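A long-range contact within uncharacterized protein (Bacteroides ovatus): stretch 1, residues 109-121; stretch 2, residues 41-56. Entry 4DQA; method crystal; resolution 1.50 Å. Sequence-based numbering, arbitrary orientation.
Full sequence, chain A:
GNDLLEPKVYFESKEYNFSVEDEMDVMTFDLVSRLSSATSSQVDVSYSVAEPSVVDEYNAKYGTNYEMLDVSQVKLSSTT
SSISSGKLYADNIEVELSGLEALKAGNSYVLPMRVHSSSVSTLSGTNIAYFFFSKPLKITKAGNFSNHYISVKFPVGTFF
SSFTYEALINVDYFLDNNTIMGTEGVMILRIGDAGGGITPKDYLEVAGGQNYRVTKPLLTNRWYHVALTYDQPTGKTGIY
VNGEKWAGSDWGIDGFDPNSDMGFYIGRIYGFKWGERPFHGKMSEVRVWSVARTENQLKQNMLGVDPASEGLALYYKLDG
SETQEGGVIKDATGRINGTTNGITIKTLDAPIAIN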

# COMPACT_ATOMS: atom_id res chain seq x y z
N TYR A 109 7.41 11.15 5.87
CA TYR A 109 7.01 12.44 6.43
C TYR A 109 8.19 13.37 6.51
O TYR A 109 9.36 12.94 6.52
CB TYR A 109 6.43 12.24 7.84
CG TYR A 109 5.19 11.40 7.85
CD1 TYR A 109 3.94 11.98 7.67
CD2 TYR A 109 5.26 10.03 7.97
CE1 TYR A 109 2.79 11.20 7.66
CE2 TYR A 109 4.13 9.25 7.96
CZ TYR A 109 2.90 9.84 7.78
OH TYR A 109 1.78 9.07 7.76
N VAL A 110 7.91 14.66 6.57
CA VAL A 110 8.97 15.64 6.68
C VAL A 110 8.56 16.76 7.62
O VAL A 110 7.39 17.15 7.69
CB VAL A 110 9.35 16.21 5.29
CG1 VAL A 110 8.13 16.84 4.62
CG2 VAL A 110 10.51 17.21 5.38
N LEU A 111 9.54 17.26 8.34
CA LEU A 111 9.39 18.46 9.14
C LEU A 111 10.45 19.44 8.65
O LEU A 111 11.64 19.23 8.86
CB LEU A 111 9.61 18.15 10.63
CG LEU A 111 9.57 19.37 11.55
CD1 LEU A 111 8.20 19.98 11.54
CD2 LEU A 111 9.97 18.99 12.97
N PRO A 112 10.03 20.52 7.98
CA PRO A 112 10.97 21.52 7.51
C PRO A 112 11.06 22.64 8.52
O PRO A 112 10.03 23.19 8.88
CB PRO A 112 10.34 22.01 6.21
CG PRO A 112 8.86 21.87 6.44
CD PRO A 112 8.68 20.71 7.41
N MSE A 113 12.27 22.92 9.01
CA MSE A 113 12.46 23.98 9.98
C MSE A 113 13.18 25.17 9.35
O MSE A 113 14.21 25.01 8.70
CB MSE A 113 13.31 23.48 11.14
CG MSE A 113 12.76 22.28 11.89
SE MSE A 113 11.09 22.73 12.80
CE MSE A 113 11.55 24.38 13.58
N ARG A 114 12.65 26.36 9.56
CA ARG A 114 13.24 27.58 9.08
C ARG A 114 14.02 28.25 10.17
O ARG A 114 13.60 28.24 11.32
CB ARG A 114 12.14 28.53 8.61
CG ARG A 114 12.67 29.81 8.00
CD ARG A 114 11.56 30.57 7.33
NE ARG A 114 11.10 29.97 6.08
CZ ARG A 114 11.58 30.27 4.87
NH1 ARG A 114 12.59 31.13 4.76
NH2 ARG A 114 11.06 29.70 3.78
N VAL A 115 15.16 28.83 9.81
CA VAL A 115 15.89 29.69 10.74
C VAL A 115 15.71 31.15 10.34
O VAL A 115 15.62 31.50 9.15
CB VAL A 115 17.40 29.30 10.84
CG1 VAL A 115 18.11 29.48 9.50
CG2 VAL A 115 18.11 30.10 11.93
N HIS A 116 15.66 32.01 11.36
CA HIS A 116 15.50 33.44 11.24
C HIS A 116 16.59 34.09 12.10
O HIS A 116 17.15 33.45 13.01
CB HIS A 116 14.15 33.89 11.84
CG HIS A 116 12.97 33.14 11.35
ND1 HIS A 116 12.33 33.42 10.16
CD2 HIS A 116 12.29 32.10 11.90
CE1 HIS A 116 11.32 32.58 10.00
NE2 HIS A 116 11.26 31.78 11.05
N SER A 117 16.88 35.37 11.87
CA SER A 117 17.78 36.08 12.75
C SER A 117 17.36 37.53 12.88
O SER A 117 17.02 38.17 11.89
CB SER A 117 19.23 36.03 12.22
OG SER A 117 20.12 36.75 13.07
N SER A 118 17.40 38.03 14.10
CA SER A 118 17.16 39.44 14.34
C SER A 118 18.45 40.25 14.26
O SER A 118 18.43 41.48 14.39
CB SER A 118 16.47 39.64 15.69
OG SER A 118 17.28 39.15 16.77
N SER A 119 19.58 39.58 14.06
CA SER A 119 20.90 40.20 14.06
C SER A 119 21.46 40.38 12.67
O SER A 119 22.07 41.43 12.36
CB SER A 119 21.90 39.34 14.86
OG SER A 119 21.60 39.29 16.23
N VAL A 120 21.36 39.33 11.86
CA VAL A 120 21.90 39.33 10.51
C VAL A 120 20.91 38.70 9.55
O VAL A 120 19.83 38.26 9.95
CB VAL A 120 23.23 38.56 10.44
CG1 VAL A 120 24.27 39.19 11.34
CG2 VAL A 120 23.02 37.11 10.82
N SER A 121 21.30 38.63 8.28
CA SER A 121 20.47 37.99 7.25
C SER A 121 20.64 36.49 7.22
O SER A 121 21.67 35.96 7.62
CB SER A 121 20.86 38.54 5.87
OG SER A 121 20.39 39.87 5.73
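Stretch 2 (41-56) SQVDVSYSVAEPSVVD

The contact between these two distant stretches is an antiparallel pairing of β-strands, extended at one end by a helix and at the other by serine hydroxyls. Strand 43-49 runs against the strand that carries Met113 to His116 with 148° between their N-to-C directions and a closest axial approach of 4.5 Å. Hydrogen-bonded and non-hydrogen-bonded pairs alternate, as is usual in antiparallel sheets: the CA atoms of Arg114 and Ser48 are 5.3 Å apart, those of Val115 and Tyr47 4.7 Å. At the hydrogen-bonded pairs the backbones bond reciprocally: Arg114 N to Ser48 O (2.8 Å) and Ser48 N to Arg114 O (3.1 Å), then His116 N to Ser46 O (2.8 Å) and Ser46 N to His116 O (2.9 Å). Ala50 N adds a further bond to Pro112 O at 2.9 Å.

The pleat sends successive side chains to opposite faces. Met113, Val115, Tyr47 and Val49 share one face, where Val115 CG2 lies 3.6 Å from Tyr47 CE1; on the other, His116 NE2 and Ser48 OG hydrogen-bond at 2.7 Å. Beyond Ala50 the chain turns into a helix that includes Val54 and Val55, crossing the first strand at 120°, and Val55 CG2 packs 3.6 Å from Val110 CG1 and 3.8 Å from Pro112 CG.

At the opposite end, side chains replace main-chain partners: Ser117 OG donates to Asp44 O (2.7 Å), while Ser119 OG accepts from Asp44 N (2.9 Å).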

# COMPACT_ATOMS: atom_id res chain seq x y z
N SER A 41 30.31 39.94 17.70
CA SER A 41 29.20 40.07 18.64
C SER A 41 28.30 38.86 18.57
O SER A 41 28.34 38.10 17.61
CB SER A 41 28.41 41.35 18.36
OG SER A 41 27.98 41.37 17.01
N GLN A 42 27.50 38.66 19.61
CA GLN A 42 26.54 37.58 19.63
C GLN A 42 25.54 37.79 18.50
O GLN A 42 25.07 38.90 18.27
CB GLN A 42 25.82 37.56 20.97
CG GLN A 42 24.70 36.54 21.09
CD GLN A 42 24.16 36.48 22.51
OE1 GLN A 42 24.92 36.29 23.46
NE2 GLN A 42 22.86 36.65 22.66
N VAL A 43 25.23 36.70 17.80
CA VAL A 43 24.22 36.71 16.76
C VAL A 43 23.01 35.91 17.26
O VAL A 43 23.14 34.74 17.63
CB VAL A 43 24.74 36.08 15.46
CG1 VAL A 43 23.63 35.77 14.48
CG2 VAL A 43 25.78 37.02 14.84
N ASP A 44 21.86 36.56 17.28
CA ASP A 44 20.66 35.93 17.78
C ASP A 44 19.86 35.29 16.66
O ASP A 44 19.78 35.82 15.55
CB ASP A 44 19.80 36.95 18.51
CG ASP A 44 20.49 37.51 19.73
OD1 ASP A 44 20.97 36.67 20.54
OD2 ASP A 44 20.59 38.75 19.86
N VAL A 45 19.32 34.11 16.94
CA VAL A 45 18.54 33.39 15.93
C VAL A 45 17.24 32.87 16.52
O VAL A 45 17.04 32.86 17.75
CB VAL A 45 19.33 32.21 15.31
CG1 VAL A 45 20.62 32.69 14.64
CG2 VAL A 45 19.62 31.11 16.35
N SER A 46 16.33 32.49 15.65
CA SER A 46 15.13 31.82 16.10
C SER A 46 14.64 30.88 15.03
O SER A 46 15.14 30.90 13.90
CB SER A 46 14.04 32.80 16.48
OG SER A 46 13.49 33.45 15.33
N TYR A 47 13.67 30.06 15.37
CA TYR A 47 13.22 29.01 14.48
C TYR A 47 11.71 28.95 14.37
O TYR A 47 10.97 29.36 15.28
CB TYR A 47 13.74 27.65 14.99
CG TYR A 47 15.24 27.59 15.11
CD1 TYR A 47 16.03 27.38 13.98
CD2 TYR A 47 15.89 27.77 16.33
CE1 TYR A 47 17.40 27.35 14.07
CE2 TYR A 47 17.27 27.72 16.42
CZ TYR A 47 18.02 27.52 15.28
OH TYR A 47 19.40 27.47 15.38
N SER A 48 11.25 28.39 13.26
CA SER A 48 9.84 28.14 13.08
C SER A 48 9.65 26.97 12.14
O SER A 48 10.57 26.60 11.41
CB SER A 48 9.14 29.36 12.50
OG SER A 48 9.63 29.64 11.19
N VAL A 49 8.47 26.38 12.15
CA VAL A 49 8.15 25.36 11.15
C VAL A 49 7.83 26.06 9.86
O VAL A 49 7.06 27.03 9.82
CB VAL A 49 6.97 24.51 11.61
CG1 VAL A 49 6.57 23.50 10.52
CG2 VAL A 49 7.29 23.82 12.93
N ALA A 50 8.46 25.63 8.77
CA ALA A 50 8.27 26.27 7.49
C ALA A 50 6.87 26.01 6.92
O ALA A 50 6.18 25.09 7.33
CB ALA A 50 9.31 25.78 6.50
N GLU A 51 6.49 26.82 5.96
CA GLU A 51 5.20 26.68 5.30
C GLU A 51 5.08 25.34 4.58
O GLU A 51 6.05 24.84 4.01
CB GLU A 51 5.03 27.79 4.27
CG GLU A 51 4.94 29.20 4.86
CD GLU A 51 3.54 29.55 5.33
OE1 GLU A 51 2.74 28.63 5.64
OE2 GLU A 51 3.22 30.75 5.39
N PRO A 52 3.89 24.73 4.60
CA PRO A 52 3.72 23.47 3.86
C PRO A 52 4.10 23.57 2.38
O PRO A 52 4.52 22.55 1.83
CB PRO A 52 2.22 23.17 4.02
CG PRO A 52 1.84 23.82 5.31
CD PRO A 52 2.69 25.08 5.39
N SER A 53 3.98 24.75 1.76
CA SER A 53 4.36 24.92 0.36
C SER A 53 5.84 24.64 0.10
O SER A 53 6.20 24.28 -1.02
CB SER A 53 3.97 26.32 -0.20
OG SER A 53 4.66 27.35 0.47
N VAL A 54 6.68 24.77 1.14
CA VAL A 54 8.07 24.38 1.05
C VAL A 54 8.19 22.88 0.74
O VAL A 54 9.01 22.45 -0.09
CB VAL A 54 8.75 24.75 2.37
CG1 VAL A 54 10.06 24.07 2.57
CG2 VAL A 54 8.88 26.25 2.44
N VAL A 55 7.34 22.06 1.34
CA VAL A 55 7.33 20.63 1.07
C VAL A 55 6.80 20.35 -0.33
O VAL A 55 7.29 19.50 -1.04
CB VAL A 55 6.49 19.89 2.12
CG1 VAL A 55 6.41 18.40 1.81
CG2 VAL A 55 7.09 20.12 3.51
N ASP A 56 5.80 21.13 -0.77
CA ASP A 56 5.30 20.98 -2.11
C ASP A 56 6.38 21.31 -3.15
O ASP A 56 6.49 20.61 -4.16
CB ASP A 56 4.06 21.85 -2.31
CG ASP A 56 2.95 21.55 -1.30
OD1 ASP A 56 2.79 20.38 -0.90
OD2 ASP A 56 2.23 22.50 -0.92
O HOH W 1 19.14 40.95 17.79
O HOH W 2 8.45 29.05 5.01